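Local coordinates for immunogenic protein MPT63/MPB63 (Mycobacterium tuberculosis, PDB 1LMI) that is of unknown function but is a major secreted, immunogenic antigen of the tubercle bacillus, built as a beta-sandwich, at residues 3-8 against 125-130; 26-31 against 50-55; 32-37 against 45-50; 39-44 against 106-111; 74-79 against 110-115. All coordinates share one frame; numbering follows the deposited sequence.

Starting from the N terminus, interaction 1 closes the widest loop, joining residues 3-8 to the C-terminal strand 125-130 in the five-stranded mixed sheet; the other four contacts nest inside it. Interaction 2 pairs strands 22-33 and 46-56 of the four-stranded antiparallel sheet, and interaction 3, nested within it and sharing Ala50, continues the same pairing into the connecting loop. That loop is fastened to strand 100-109 by interaction 4, which crosses both 2 and 3 along the chain. Interaction 5 shares Thr110 and Gly111 with interaction 4 and ties the connection between the sheets to edge strand 77-79. Interactions 1 and 2 meet in the core, where Trp129 packs on Trp26.

Interaction 1. Residues 3-8 against 125-130; sequences YPITGK and DLLIWE
Strand 5-8 runs parallel to strand 125-130, their axes 4.5 Å apart at closest approach and 23° from perfect alignment. Ile5 bonds through its N to Leu126 O and through its O to Ile128 N, spanning Leu127, and Gly7 spans Trp129 in the same way through Ile128 O and Glu130 N; all four bonds measure 2.9 Å. Ahead of the strand, a chi1 of -76° sets Tyr3 CG anti to its carbonyl carbon, and Leu126 CD2 sits over the middle of one ring face, a CH-pi contact 3.9 Å from the centroid and 8° off the normal. Tyr3 CB lies 3.3 Å from Asp125 O, a buried carbonyl oxygen that has no polar partner in the model. The Asp125 carboxylate forms a salt bridge with Arg71. Pro4, which follows a cis peptide bond, meets Ile128 CD1 with its CB at 3.8 Å. On the same face as Ile128, Thr6 CG2 approaches Glu130 CD at 3.7 Å, the two side chains crossing at about a right angle. On the other face Ile5 CB touches Leu127 CD2 at 3.8 Å; Lys8 O meets the edge of the Trp129 indole in its plane, 3.5 Å from Trp129 CD1. Strand 125-130 thus separates outermost strand 5-8 from strand 116-120; Leu126 and Leu127 both face Met119 of that strand, a classic beta bulge in 125-130, and Leu127 and Trp129 reach across the core to Trp26 of strand 22-33.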
# COMPACT_ATOMS: atom_id res chain seq x y z
N TYR A 3 11.79 -10.30 -8.00
CA TYR A 3 10.59 -9.53 -7.68
C TYR A 3 9.78 -9.23 -8.95
O TYR A 3 10.36 -9.19 -10.03
CB TYR A 3 10.99 -8.25 -6.98
CG TYR A 3 11.40 -8.44 -5.54
CD1 TYR A 3 12.70 -8.27 -5.13
CD2 TYR A 3 10.45 -8.79 -4.58
CE1 TYR A 3 13.09 -8.43 -3.81
CE2 TYR A 3 10.83 -8.95 -3.26
CZ TYR A 3 12.13 -8.78 -2.87
OH TYR A 3 12.47 -8.95 -1.54
N PRO A 4 8.55 -9.03 -8.71
CA PRO A 4 7.73 -8.91 -7.54
C PRO A 4 7.12 -10.25 -7.09
O PRO A 4 7.02 -11.16 -7.89
CB PRO A 4 6.58 -7.96 -7.88
CG PRO A 4 6.81 -7.58 -9.31
CD PRO A 4 6.82 -8.87 -10.06
N ILE A 5 6.71 -10.23 -5.84
CA ILE A 5 5.92 -11.26 -5.18
C ILE A 5 4.45 -10.86 -5.38
O ILE A 5 4.10 -9.73 -5.02
CB ILE A 5 6.30 -11.41 -3.71
CG1 ILE A 5 7.76 -11.83 -3.55
CG2 ILE A 5 5.35 -12.35 -2.99
CD1 ILE A 5 8.34 -11.89 -2.18
N THR A 6 3.66 -11.73 -5.97
CA THR A 6 2.28 -11.45 -6.33
C THR A 6 1.36 -12.36 -5.55
O THR A 6 1.66 -13.56 -5.41
CB THR A 6 2.04 -11.65 -7.84
OG1 THR A 6 2.92 -10.78 -8.55
CG2 THR A 6 0.63 -11.29 -8.27
N GLY A 7 0.25 -11.79 -5.10
CA GLY A 7 -0.78 -12.65 -4.52
C GLY A 7 -2.12 -11.96 -4.60
O GLY A 7 -2.30 -11.07 -5.45
N LYS A 8 -3.07 -12.32 -3.78
CA LYS A 8 -4.45 -11.88 -3.85
C LYS A 8 -4.73 -10.76 -2.86
O LYS A 8 -4.23 -10.81 -1.74
CB LYS A 8 -5.39 -13.05 -3.53
CG LYS A 8 -5.48 -14.02 -4.70
CD LYS A 8 -4.23 -14.85 -4.89
CE LYS A 8 -4.27 -16.15 -4.10
NZ LYS A 8 -4.25 -17.37 -4.95
N ASP A 125 9.00 -3.14 -8.88
CA ASP A 125 7.81 -3.63 -8.18
C ASP A 125 8.26 -4.71 -7.18
O ASP A 125 9.02 -5.63 -7.54
CB ASP A 125 6.77 -4.24 -9.09
CG ASP A 125 5.98 -3.24 -9.91
OD1 ASP A 125 6.05 -2.03 -9.61
OD2 ASP A 125 5.33 -3.69 -10.89
N LEU A 126 7.83 -4.60 -5.94
CA LEU A 126 8.19 -5.54 -4.89
C LEU A 126 7.04 -6.49 -4.56
O LEU A 126 7.25 -7.71 -4.52
CB LEU A 126 8.59 -4.78 -3.61
CG LEU A 126 9.88 -3.96 -3.71
CD1 LEU A 126 10.11 -3.23 -2.40
CD2 LEU A 126 11.09 -4.82 -4.08
N LEU A 127 5.86 -5.94 -4.34
CA LEU A 127 4.69 -6.72 -3.90
C LEU A 127 3.46 -6.26 -4.69
O LEU A 127 3.27 -5.05 -4.87
CB LEU A 127 4.40 -6.53 -2.43
CG LEU A 127 5.46 -6.90 -1.40
CD1 LEU A 127 5.06 -6.49 0.02
CD2 LEU A 127 5.68 -8.40 -1.45
N ILE A 128 2.66 -7.23 -5.14
CA ILE A 128 1.46 -6.91 -5.91
C ILE A 128 0.28 -7.73 -5.38
O ILE A 128 0.47 -8.94 -5.22
CB ILE A 128 1.71 -7.23 -7.39
CG1 ILE A 128 2.90 -6.42 -7.94
CG2 ILE A 128 0.41 -7.00 -8.15
CD1 ILE A 128 3.24 -6.79 -9.36
N TRP A 129 -0.85 -7.11 -5.15
CA TRP A 129 -2.11 -7.73 -4.73
C TRP A 129 -3.14 -7.57 -5.85
O TRP A 129 -3.39 -6.44 -6.26
CB TRP A 129 -2.69 -7.13 -3.46
CG TRP A 129 -1.80 -7.25 -2.25
CD1 TRP A 129 -1.96 -8.20 -1.26
CD2 TRP A 129 -0.68 -6.46 -1.88
NE1 TRP A 129 -0.97 -8.02 -0.30
CE2 TRP A 129 -0.18 -6.95 -0.67
CE3 TRP A 129 -0.03 -5.36 -2.47
CZ2 TRP A 129 0.91 -6.40 -0.03
CZ3 TRP A 129 1.07 -4.80 -1.83
CH2 TRP A 129 1.54 -5.33 -0.61
N GLU A 130 -3.68 -8.69 -6.32
CA GLU A 130 -4.60 -8.67 -7.46
C GLU A 130 -5.87 -9.44 -7.14
O GLU A 130 -5.94 -10.13 -6.12
CB GLU A 130 -3.93 -9.27 -8.69
CG GLU A 130 -3.61 -10.74 -8.60
CD GLU A 130 -2.73 -11.28 -9.71
OE1 GLU A 130 -2.24 -10.48 -10.53
OE2 GLU A 130 -2.54 -12.52 -9.73

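Interaction 2. Residues 26-31 against 50-55; sequences WKVSDL and ATATVN
Trp26 to Leu31 and Ala50 to Asn55 belong to adjacent antiparallel strands in the middle of the four-stranded sheet, with axes at 164°. Lys27 pairs with Thr53 and Ser29 with Thr51, each through two backbone hydrogen bonds; that from Lys27 N to Thr53 O is 2.8 Å long. At the non-hydrogen-bonded positions Trp26 and Val54 cross on the inner face. Val54 CB stands over the six-membered ring, 3.4 Å from the centroid of that Trp26 ring and 4° off its normal, a close CH-pi contact. Val54 CG1 takes the position between N and the carbonyl carbon (chi1 61°), which leaves Val54 CG2 anti to N, where it meets Trp26 CE2 at 3.7 Å. Ala52 CB fits against Trp26 CZ3 at 3.8 Å, and farther along Val28 CG1 meets Ala50 CB at 4.0 Å. Beyond Ser29 the strand carries an extra residue: Asp30, with positive phi, and Leu31 stand opposite the single Ala50, a beta bulge. Here Ser29 OG donates to Asp30 OD2 at 2.6 Å, and beside the bulge a water bridges the strands, donating to Asp30 O at 2.8 Å and accepting from Thr51 OG1 at 2.7 Å. Trp26, Val28, Ala52 and Val54 form an apolar face, with Val28 packing on Trp129 and Val117 of the second sheet, while Lys27, Ser29, Thr51 and Thr53 face outward, the two-sided pattern of a beta-sandwich.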
# COMPACT_ATOMS: atom_id res chain seq x y z
N TRP A 26 2.95 -7.64 4.48
CA TRP A 26 1.95 -6.62 4.21
C TRP A 26 0.66 -7.30 3.70
O TRP A 26 0.73 -8.13 2.80
CB TRP A 26 2.41 -5.64 3.14
CG TRP A 26 3.25 -4.46 3.49
CD1 TRP A 26 4.61 -4.34 3.33
CD2 TRP A 26 2.75 -3.23 4.04
NE1 TRP A 26 4.97 -3.06 3.78
CE2 TRP A 26 3.86 -2.38 4.21
CE3 TRP A 26 1.47 -2.78 4.41
CZ2 TRP A 26 3.74 -1.10 4.74
CZ3 TRP A 26 1.36 -1.50 4.93
CH2 TRP A 26 2.48 -0.69 5.09
N LYS A 27 -0.45 -6.89 4.30
CA LYS A 27 -1.78 -7.27 3.82
C LYS A 27 -2.42 -6.04 3.17
O LYS A 27 -2.37 -4.96 3.78
CB LYS A 27 -2.69 -7.76 4.93
CG LYS A 27 -4.09 -8.19 4.46
CD LYS A 27 -4.95 -8.60 5.66
CE LYS A 27 -6.41 -8.67 5.28
NZ LYS A 27 -7.24 -9.32 6.34
N VAL A 28 -3.00 -6.25 2.00
CA VAL A 28 -3.82 -5.20 1.38
C VAL A 28 -5.16 -5.82 1.04
O VAL A 28 -5.25 -6.95 0.50
CB VAL A 28 -3.15 -4.56 0.16
CG1 VAL A 28 -4.06 -3.51 -0.48
CG2 VAL A 28 -1.85 -3.88 0.57
N SER A 29 -6.23 -5.10 1.44
CA SER A 29 -7.58 -5.61 1.17
C SER A 29 -8.55 -4.44 1.04
O SER A 29 -8.22 -3.28 1.33
CB SER A 29 -8.07 -6.54 2.30
OG SER A 29 -8.15 -5.80 3.50
N ASP A 30 -9.78 -4.71 0.60
CA ASP A 30 -10.82 -3.67 0.61
C ASP A 30 -10.41 -2.42 -0.20
O ASP A 30 -10.59 -1.26 0.16
CB ASP A 30 -11.21 -3.29 2.03
CG ASP A 30 -11.58 -4.46 2.92
OD1 ASP A 30 -12.78 -4.81 2.98
OD2 ASP A 30 -10.69 -5.05 3.57
N LEU A 31 -9.86 -2.68 -1.40
CA LEU A 31 -9.65 -1.66 -2.39
C LEU A 31 -10.97 -1.26 -3.05
O LEU A 31 -11.62 -2.11 -3.69
CB LEU A 31 -8.68 -2.18 -3.46
CG LEU A 31 -8.50 -1.29 -4.69
CD1 LEU A 31 -7.76 0.00 -4.38
CD2 LEU A 31 -7.78 -2.05 -5.79
N ALA A 50 -7.77 1.75 0.17
CA ALA A 50 -7.58 0.34 0.49
C ALA A 50 -7.24 0.30 2.00
O ALA A 50 -6.89 1.30 2.63
CB ALA A 50 -6.53 -0.36 -0.34
N THR A 51 -7.36 -0.88 2.59
CA THR A 51 -6.96 -1.11 3.97
C THR A 51 -5.69 -1.95 4.00
O THR A 51 -5.65 -3.07 3.48
CB THR A 51 -8.06 -1.82 4.75
OG1 THR A 51 -9.23 -0.97 4.78
CG2 THR A 51 -7.60 -2.08 6.18
N ALA A 52 -4.63 -1.39 4.56
CA ALA A 52 -3.31 -2.01 4.56
C ALA A 52 -2.83 -2.24 5.99
O ALA A 52 -3.09 -1.40 6.86
CB ALA A 52 -2.31 -1.14 3.83
N THR A 53 -2.18 -3.37 6.16
CA THR A 53 -1.63 -3.78 7.46
C THR A 53 -0.19 -4.25 7.28
O THR A 53 0.08 -5.11 6.43
CB THR A 53 -2.44 -4.93 8.08
OG1 THR A 53 -3.84 -4.56 8.13
CG2 THR A 53 -2.02 -5.19 9.52
N VAL A 54 0.74 -3.69 8.07
CA VAL A 54 2.14 -4.13 8.04
C VAL A 54 2.45 -4.90 9.32
O VAL A 54 1.95 -4.55 10.41
CB VAL A 54 3.09 -2.96 7.81
CG1 VAL A 54 2.99 -1.91 8.91
CG2 VAL A 54 4.50 -3.53 7.68
N ASN A 55 3.22 -5.94 9.16
CA ASN A 55 3.56 -6.90 10.21
C ASN A 55 5.07 -6.96 10.35
O ASN A 55 5.72 -7.32 9.39
CB ASN A 55 2.98 -8.25 9.82
CG ASN A 55 3.16 -9.30 10.89
OD1 ASN A 55 3.70 -9.03 11.96
ND2 ASN A 55 2.68 -10.51 10.58
O HOH W 1 -10.55 0.07 2.64

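Interaction 3. Residues 32-37 against 45-50; sequences KSSTAV and GQVWEA
Ser34 and Glu49 carry the central polar network of this contact. The buried hydroxyl of Ser34, placed anti to its own N by a chi1 of -169°, works twice: Ser34 OG donates to Glu49 OE1 at 2.8 Å, using the anti lone pair of that oxygen, and accepts from Ala36 N at 3.0 Å. The second bond closes an ST turn, by which the chain leaves the sheet. Glu49 OE1 also accepts a hydrogen bond from a water 2.7 Å away, and the same water accepts from Thr35 N at 3.2 Å, so the carboxylate oxygen serves the turn both directly and through solvent. All this occurs where the long antiparallel pairing of strands 22-33 and 46-56 comes to its loop end. Its last hydrogen-bonded pair is Lys32 with Glu49, whose N and O atoms are satisfied mutually, Lys32 N lying 2.9 Å from Glu49 O. One step on, Ser34 N donates to Val47 O at 2.8 Å, tilted 21° from the carbonyl plane; Val47 O takes a second, weak bond from Gln46 NE2 as well. Between these bonds the Ser33 backbone crosses one face of the Trp48 indole, with Ser33 CA 3.6 Å from the centroid of the five-membered Trp48 ring and 6° off its normal. Lys32 and Glu49 extend side by side in the same direction, the methylene Lys32 CG lying 3.9 Å from Glu49 CG.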
# COMPACT_ATOMS: atom_id res chain seq x y z
N LYS A 32 -11.35 -0.01 -2.89
CA LYS A 32 -12.71 0.37 -3.34
C LYS A 32 -12.88 1.87 -3.48
O LYS A 32 -12.07 2.61 -2.91
CB LYS A 32 -13.73 -0.17 -2.33
CG LYS A 32 -13.61 0.41 -0.92
CD LYS A 32 -14.59 -0.31 0.00
CE LYS A 32 -14.36 0.05 1.45
NZ LYS A 32 -15.17 -0.85 2.34
N SER A 33 -13.89 2.27 -4.24
CA SER A 33 -14.22 3.70 -4.28
C SER A 33 -14.50 4.19 -2.88
O SER A 33 -15.17 3.53 -2.09
CB SER A 33 -15.40 3.96 -5.21
OG SER A 33 -15.56 5.40 -5.26
N SER A 34 -13.99 5.37 -2.54
CA SER A 34 -14.09 5.89 -1.19
C SER A 34 -15.07 7.08 -1.17
O SER A 34 -15.23 7.77 -2.16
CB SER A 34 -12.73 6.35 -0.67
OG SER A 34 -12.68 6.65 0.71
N THR A 35 -15.67 7.26 -0.03
CA THR A 35 -16.43 8.46 0.28
C THR A 35 -15.56 9.42 1.08
O THR A 35 -16.01 10.53 1.37
CB THR A 35 -17.67 8.14 1.13
OG1 THR A 35 -17.21 7.60 2.38
CG2 THR A 35 -18.55 7.07 0.50
N ALA A 36 -14.35 9.00 1.47
CA ALA A 36 -13.45 9.91 2.18
C ALA A 36 -13.30 11.21 1.39
O ALA A 36 -13.20 11.22 0.17
CB ALA A 36 -12.05 9.36 2.43
N VAL A 37 -13.28 12.30 2.14
CA VAL A 37 -12.84 13.59 1.60
C VAL A 37 -11.46 13.75 2.23
O VAL A 37 -11.32 13.58 3.45
CB VAL A 37 -13.85 14.69 1.89
CG1 VAL A 37 -14.50 14.48 3.26
CG2 VAL A 37 -13.24 16.08 1.83
N GLY A 45 -9.97 13.39 -9.52
CA GLY A 45 -10.92 12.37 -9.93
C GLY A 45 -11.75 11.92 -8.74
O GLY A 45 -12.33 12.72 -7.99
N GLN A 46 -11.80 10.59 -8.59
CA GLN A 46 -12.52 9.97 -7.50
C GLN A 46 -11.58 9.39 -6.44
O GLN A 46 -10.71 8.61 -6.83
CB GLN A 46 -13.38 8.84 -8.08
CG GLN A 46 -14.06 8.01 -6.99
CD GLN A 46 -15.15 8.77 -6.28
OE1 GLN A 46 -16.03 9.38 -6.92
NE2 GLN A 46 -15.16 8.75 -4.96
N VAL A 47 -11.81 9.72 -5.18
CA VAL A 47 -10.92 9.14 -4.17
C VAL A 47 -11.24 7.65 -4.00
O VAL A 47 -12.40 7.28 -3.88
CB VAL A 47 -11.02 9.82 -2.81
CG1 VAL A 47 -10.11 9.15 -1.78
CG2 VAL A 47 -10.69 11.31 -2.92
N TRP A 48 -10.19 6.84 -4.03
CA TRP A 48 -10.29 5.41 -3.72
C TRP A 48 -9.50 5.16 -2.44
O TRP A 48 -8.66 5.95 -1.98
CB TRP A 48 -9.73 4.54 -4.85
CG TRP A 48 -10.79 4.31 -5.90
CD1 TRP A 48 -11.48 5.29 -6.56
CD2 TRP A 48 -11.25 3.04 -6.37
NE1 TRP A 48 -12.36 4.69 -7.45
CE2 TRP A 48 -12.23 3.32 -7.35
CE3 TRP A 48 -10.93 1.69 -6.09
CZ2 TRP A 48 -12.90 2.32 -8.03
CZ3 TRP A 48 -11.61 0.71 -6.78
CH2 TRP A 48 -12.58 1.02 -7.74
N GLU A 49 -9.78 4.02 -1.82
CA GLU A 49 -9.09 3.62 -0.61
C GLU A 49 -8.74 2.12 -0.68
O GLU A 49 -9.30 1.37 -1.47
CB GLU A 49 -9.91 3.89 0.64
CG GLU A 49 -11.23 3.11 0.69
CD GLU A 49 -11.98 3.26 1.98
OE1 GLU A 49 -12.54 4.36 2.25
OE2 GLU A 49 -12.03 2.31 2.78
N ALA A 50 -7.77 1.75 0.17
CA ALA A 50 -7.58 0.34 0.49
C ALA A 50 -7.24 0.30 2.00
O ALA A 50 -6.89 1.30 2.63
CB ALA A 50 -6.53 -0.36 -0.34
O HOH W 2 -15.18 4.82 2.05

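Interaction 4. Residues 39-44 against 106-111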
# COMPACT_ATOMS: atom_id res chain seq x y z
N PRO A 39 -8.91 16.01 2.59
CA PRO A 39 -8.07 16.87 1.79
C PRO A 39 -7.75 18.14 2.57
O PRO A 39 -7.38 18.07 3.73
CB PRO A 39 -9.07 17.05 0.63
CG PRO A 39 -10.28 17.47 1.41
CD PRO A 39 -10.17 16.83 2.78
N GLY A 40 -7.91 19.24 1.90
CA GLY A 40 -7.12 20.33 1.48
C GLY A 40 -6.21 19.77 0.39
O GLY A 40 -5.22 20.40 0.04
N TYR A 41 -6.57 18.60 -0.14
CA TYR A 41 -5.83 17.95 -1.22
C TYR A 41 -6.51 18.29 -2.55
O TYR A 41 -7.75 18.25 -2.61
CB TYR A 41 -5.73 16.41 -1.06
CG TYR A 41 -4.93 15.85 -2.23
CD1 TYR A 41 -5.48 15.29 -3.37
CD2 TYR A 41 -3.55 15.92 -2.16
CE1 TYR A 41 -4.73 14.80 -4.42
CE2 TYR A 41 -2.76 15.44 -3.18
CZ TYR A 41 -3.36 14.88 -4.30
OH TYR A 41 -2.54 14.41 -5.30
N PRO A 42 -5.76 18.60 -3.61
CA PRO A 42 -6.39 18.87 -4.92
C PRO A 42 -6.76 17.62 -5.72
O PRO A 42 -6.17 17.25 -6.72
CB PRO A 42 -5.28 19.67 -5.62
CG PRO A 42 -4.01 19.06 -5.12
CD PRO A 42 -4.30 18.76 -3.67
N VAL A 43 -7.81 16.93 -5.29
CA VAL A 43 -8.37 15.76 -5.97
C VAL A 43 -8.86 16.04 -7.37
O VAL A 43 -9.68 16.99 -7.53
CB VAL A 43 -9.57 15.27 -5.12
CG1 VAL A 43 -10.34 14.15 -5.82
CG2 VAL A 43 -9.12 14.82 -3.73
N ALA A 44 -8.43 15.30 -8.38
CA ALA A 44 -8.86 15.52 -9.75
C ALA A 44 -9.94 14.53 -10.18
O ALA A 44 -10.71 14.80 -11.10
CB ALA A 44 -7.71 15.41 -10.76
N TYR A 106 -5.00 6.03 0.49
CA TYR A 106 -5.89 6.62 -0.51
C TYR A 106 -5.22 6.85 -1.86
O TYR A 106 -4.00 6.94 -1.93
CB TYR A 106 -6.41 7.95 0.05
CG TYR A 106 -7.25 7.74 1.30
CD1 TYR A 106 -8.56 7.33 1.17
CD2 TYR A 106 -6.74 7.94 2.58
CE1 TYR A 106 -9.37 7.13 2.27
CE2 TYR A 106 -7.54 7.73 3.70
CZ TYR A 106 -8.85 7.33 3.53
OH TYR A 106 -9.63 7.11 4.65
N PHE A 107 -6.04 6.96 -2.91
CA PHE A 107 -5.58 7.18 -4.28
C PHE A 107 -6.52 8.17 -4.99
O PHE A 107 -7.71 8.20 -4.66
CB PHE A 107 -5.55 5.86 -5.07
CG PHE A 107 -4.85 4.72 -4.36
CD1 PHE A 107 -3.49 4.53 -4.45
CD2 PHE A 107 -5.61 3.84 -3.60
CE1 PHE A 107 -2.89 3.50 -3.79
CE2 PHE A 107 -4.99 2.79 -2.92
CZ PHE A 107 -3.63 2.61 -3.00
N ASP A 108 -6.04 8.95 -5.94
CA ASP A 108 -6.92 9.83 -6.72
C ASP A 108 -7.13 9.21 -8.08
O ASP A 108 -6.26 9.25 -8.95
CB ASP A 108 -6.26 11.21 -6.84
CG ASP A 108 -7.12 12.25 -7.52
OD1 ASP A 108 -8.28 11.91 -7.85
OD2 ASP A 108 -6.62 13.39 -7.70
N VAL A 109 -8.28 8.54 -8.30
CA VAL A 109 -8.46 7.78 -9.52
C VAL A 109 -9.04 8.68 -10.61
O VAL A 109 -10.18 9.12 -10.51
CB VAL A 109 -9.36 6.55 -9.25
CG1 VAL A 109 -9.75 5.84 -10.54
CG2 VAL A 109 -8.68 5.58 -8.28
N THR A 110 -8.21 8.92 -11.60
CA THR A 110 -8.60 9.81 -12.68
C THR A 110 -8.89 9.09 -13.99
O THR A 110 -9.22 9.73 -15.00
CB THR A 110 -7.44 10.81 -12.95
OG1 THR A 110 -6.29 10.03 -13.20
CG2 THR A 110 -7.23 11.71 -11.76
N GLY A 111 -8.78 7.79 -14.06
CA GLY A 111 -9.08 7.02 -15.24
C GLY A 111 -9.90 5.78 -14.87
O GLY A 111 -10.69 5.90 -13.93
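Asp108 OD2 accepts a nearly straight hydrogen bond from Ala44 N, 2.7 Å long with an angle of 173° at the hydrogen, through the syn lone pair of the carboxylate. Its companion oxygen, Asp108 OD1, is bound by the next amide, Gly45 N, so one carboxylate holds two successive backbone N-H groups of the loop. The negative charge would be partly offset by these two amide dipoles. A chi1 of -175° puts Asp108 CG anti to the backbone N, on a side chain that leaves the strand toward residues 39-44. Carbon atoms of the loop also approach the carboxylate. Val43 CA lies 3.4 Å from Asp108 OD2, and the Val43 CG1 methyl is 3.7 Å from Asp108 OD1. Asp108 OD2 lies near the plane of the Tyr41 ring, at its edge, 4.0 Å from Tyr41 CE1, with ring and carboxylate planes 83° apart. Pro42, whose CD lies over one face of that ring, is the centre of an inverse gamma turn closed by a weak bond from Val43 N to Tyr41 O. A little farther along, Ala44 CB touches Thr110 CG2 at 3.9 Å. The contact lies at the surface and attaches the loop between strands 22-33 and 46-56 to strand 100-109, the outermost strand of its sheet, which pairs with 46-56 through Phe107 with Trp48 and Val109 with Gln46; beyond its end, Thr110 packs on Tyr78 of strand 77-79.

Interaction 5. Residues 74-79 against 110-115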
# COMPACT_ATOMS: atom_id res chain seq x y z
N ASP A 74 -4.06 -3.30 -17.17
CA ASP A 74 -3.15 -3.03 -18.30
C ASP A 74 -1.98 -2.17 -17.86
O ASP A 74 -0.98 -2.00 -18.57
CB ASP A 74 -3.91 -2.39 -19.45
CG ASP A 74 -4.62 -1.10 -19.10
OD1 ASP A 74 -4.28 -0.48 -18.07
OD2 ASP A 74 -5.53 -0.71 -19.87
N GLY A 75 -2.09 -1.61 -16.65
CA GLY A 75 -0.97 -0.90 -16.08
C GLY A 75 -1.14 0.58 -15.84
O GLY A 75 -0.12 1.19 -15.48
N ILE A 76 -2.32 1.17 -15.98
CA ILE A 76 -2.49 2.54 -15.48
C ILE A 76 -2.25 2.56 -13.98
O ILE A 76 -2.66 1.65 -13.24
CB ILE A 76 -3.87 3.12 -15.79
CG1 ILE A 76 -4.01 3.49 -17.28
CG2 ILE A 76 -4.21 4.31 -14.92
CD1 ILE A 76 -5.29 4.27 -17.55
N ASN A 77 -1.54 3.57 -13.50
CA ASN A 77 -1.06 3.65 -12.13
C ASN A 77 -1.51 4.93 -11.44
O ASN A 77 -1.42 6.00 -12.04
CB ASN A 77 0.48 3.60 -12.12
CG ASN A 77 1.11 3.52 -10.75
OD1 ASN A 77 1.31 2.42 -10.20
ND2 ASN A 77 1.43 4.66 -10.18
N TYR A 78 -1.97 4.79 -10.20
CA TYR A 78 -2.38 5.90 -9.39
C TYR A 78 -1.55 5.85 -8.10
O TYR A 78 -1.62 4.86 -7.36
CB TYR A 78 -3.87 5.88 -9.05
CG TYR A 78 -4.80 5.65 -10.23
CD1 TYR A 78 -4.92 6.67 -11.19
CD2 TYR A 78 -5.52 4.49 -10.38
CE1 TYR A 78 -5.76 6.49 -12.28
CE2 TYR A 78 -6.38 4.29 -11.48
CZ TYR A 78 -6.47 5.30 -12.40
OH TYR A 78 -7.31 5.16 -13.50
N ARG A 79 -0.76 6.88 -7.85
CA ARG A 79 0.07 6.97 -6.67
C ARG A 79 -0.77 7.04 -5.41
O ARG A 79 -1.83 7.69 -5.38
CB ARG A 79 0.95 8.23 -6.73
CG ARG A 79 1.95 8.27 -7.88
CD ARG A 79 3.17 7.37 -7.67
NE ARG A 79 3.94 7.80 -6.52
CZ ARG A 79 4.07 7.11 -5.38
NH1 ARG A 79 3.48 5.93 -5.19
NH2 ARG A 79 4.82 7.66 -4.42
N THR A 110 -8.21 8.92 -11.60
CA THR A 110 -8.60 9.81 -12.68
C THR A 110 -8.89 9.09 -13.99
O THR A 110 -9.22 9.73 -15.00
CB THR A 110 -7.44 10.81 -12.95
OG1 THR A 110 -6.29 10.03 -13.20
CG2 THR A 110 -7.23 11.71 -11.76
N GLY A 111 -8.78 7.79 -14.06
CA GLY A 111 -9.08 7.02 -15.24
C GLY A 111 -9.90 5.78 -14.87
O GLY A 111 -10.69 5.90 -13.93
N PRO A 112 -9.71 4.70 -15.58
CA PRO A 112 -10.43 3.45 -15.26
C PRO A 112 -10.18 3.05 -13.80
O PRO A 112 -9.13 3.35 -13.20
CB PRO A 112 -9.83 2.41 -16.20
CG PRO A 112 -9.30 3.21 -17.36
CD PRO A 112 -8.82 4.50 -16.75
N SER A 113 -11.18 2.38 -13.23
CA SER A 113 -11.06 1.97 -11.84
C SER A 113 -9.97 0.93 -11.59
O SER A 113 -9.84 -0.04 -12.35
CB SER A 113 -12.40 1.39 -11.37
OG SER A 113 -13.47 2.33 -11.47
N PRO A 114 -9.22 1.04 -10.50
CA PRO A 114 -8.19 0.03 -10.27
C PRO A 114 -8.72 -1.26 -9.66
O PRO A 114 -9.76 -1.25 -9.00
CB PRO A 114 -7.32 0.77 -9.21
CG PRO A 114 -8.27 1.63 -8.43
CD PRO A 114 -9.31 2.06 -9.45
N THR A 115 -7.93 -2.32 -9.84
CA THR A 115 -8.25 -3.62 -9.30
C THR A 115 -7.05 -4.28 -8.65
O THR A 115 -7.12 -5.44 -8.21
CB THR A 115 -8.73 -4.55 -10.43
OG1 THR A 115 -7.80 -4.57 -11.52
CG2 THR A 115 -10.04 -3.99 -10.93
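Residues 76-78 and 110-114 meet without strand pairing, side chains of 76-78 reaching the loop: the Tyr78 and Thr110 CA atoms are 8.0 Å apart, and no backbone hydrogen bond links the two segments. Residues 110-115 form the connection from strand 100-109 of one sheet of the beta-sandwich to strand 116-120 of the other, and on its way this loop passes edge strand 77-79. Tyr78 carries most of the contact. A chi1 of -49° places Tyr78 CG anti to the carbonyl carbon, and the ring reaches into the bend of the loop, where Tyr78 OH donates to Pro112 O at 2.6 Å, tilted 16° from the carbonyl plane. Gly111 adjoins the hydroxyl, Gly111 C lying 3.0 Å from Tyr78 OH. Along the ring, Tyr78 CE1 comes within 3.5 Å of Thr110 N, and Tyr78 CE2 rests 4.2 Å from Pro114 CD, so the loop bends round the phenol from Thr110 to Pro114. Val109 also packs against this tyrosine. Nearer the solvent, Ile76 crosses Pro112 at about a right angle, with the end methyl Ile76 CD1 set 3.6 Å from Pro112 CD.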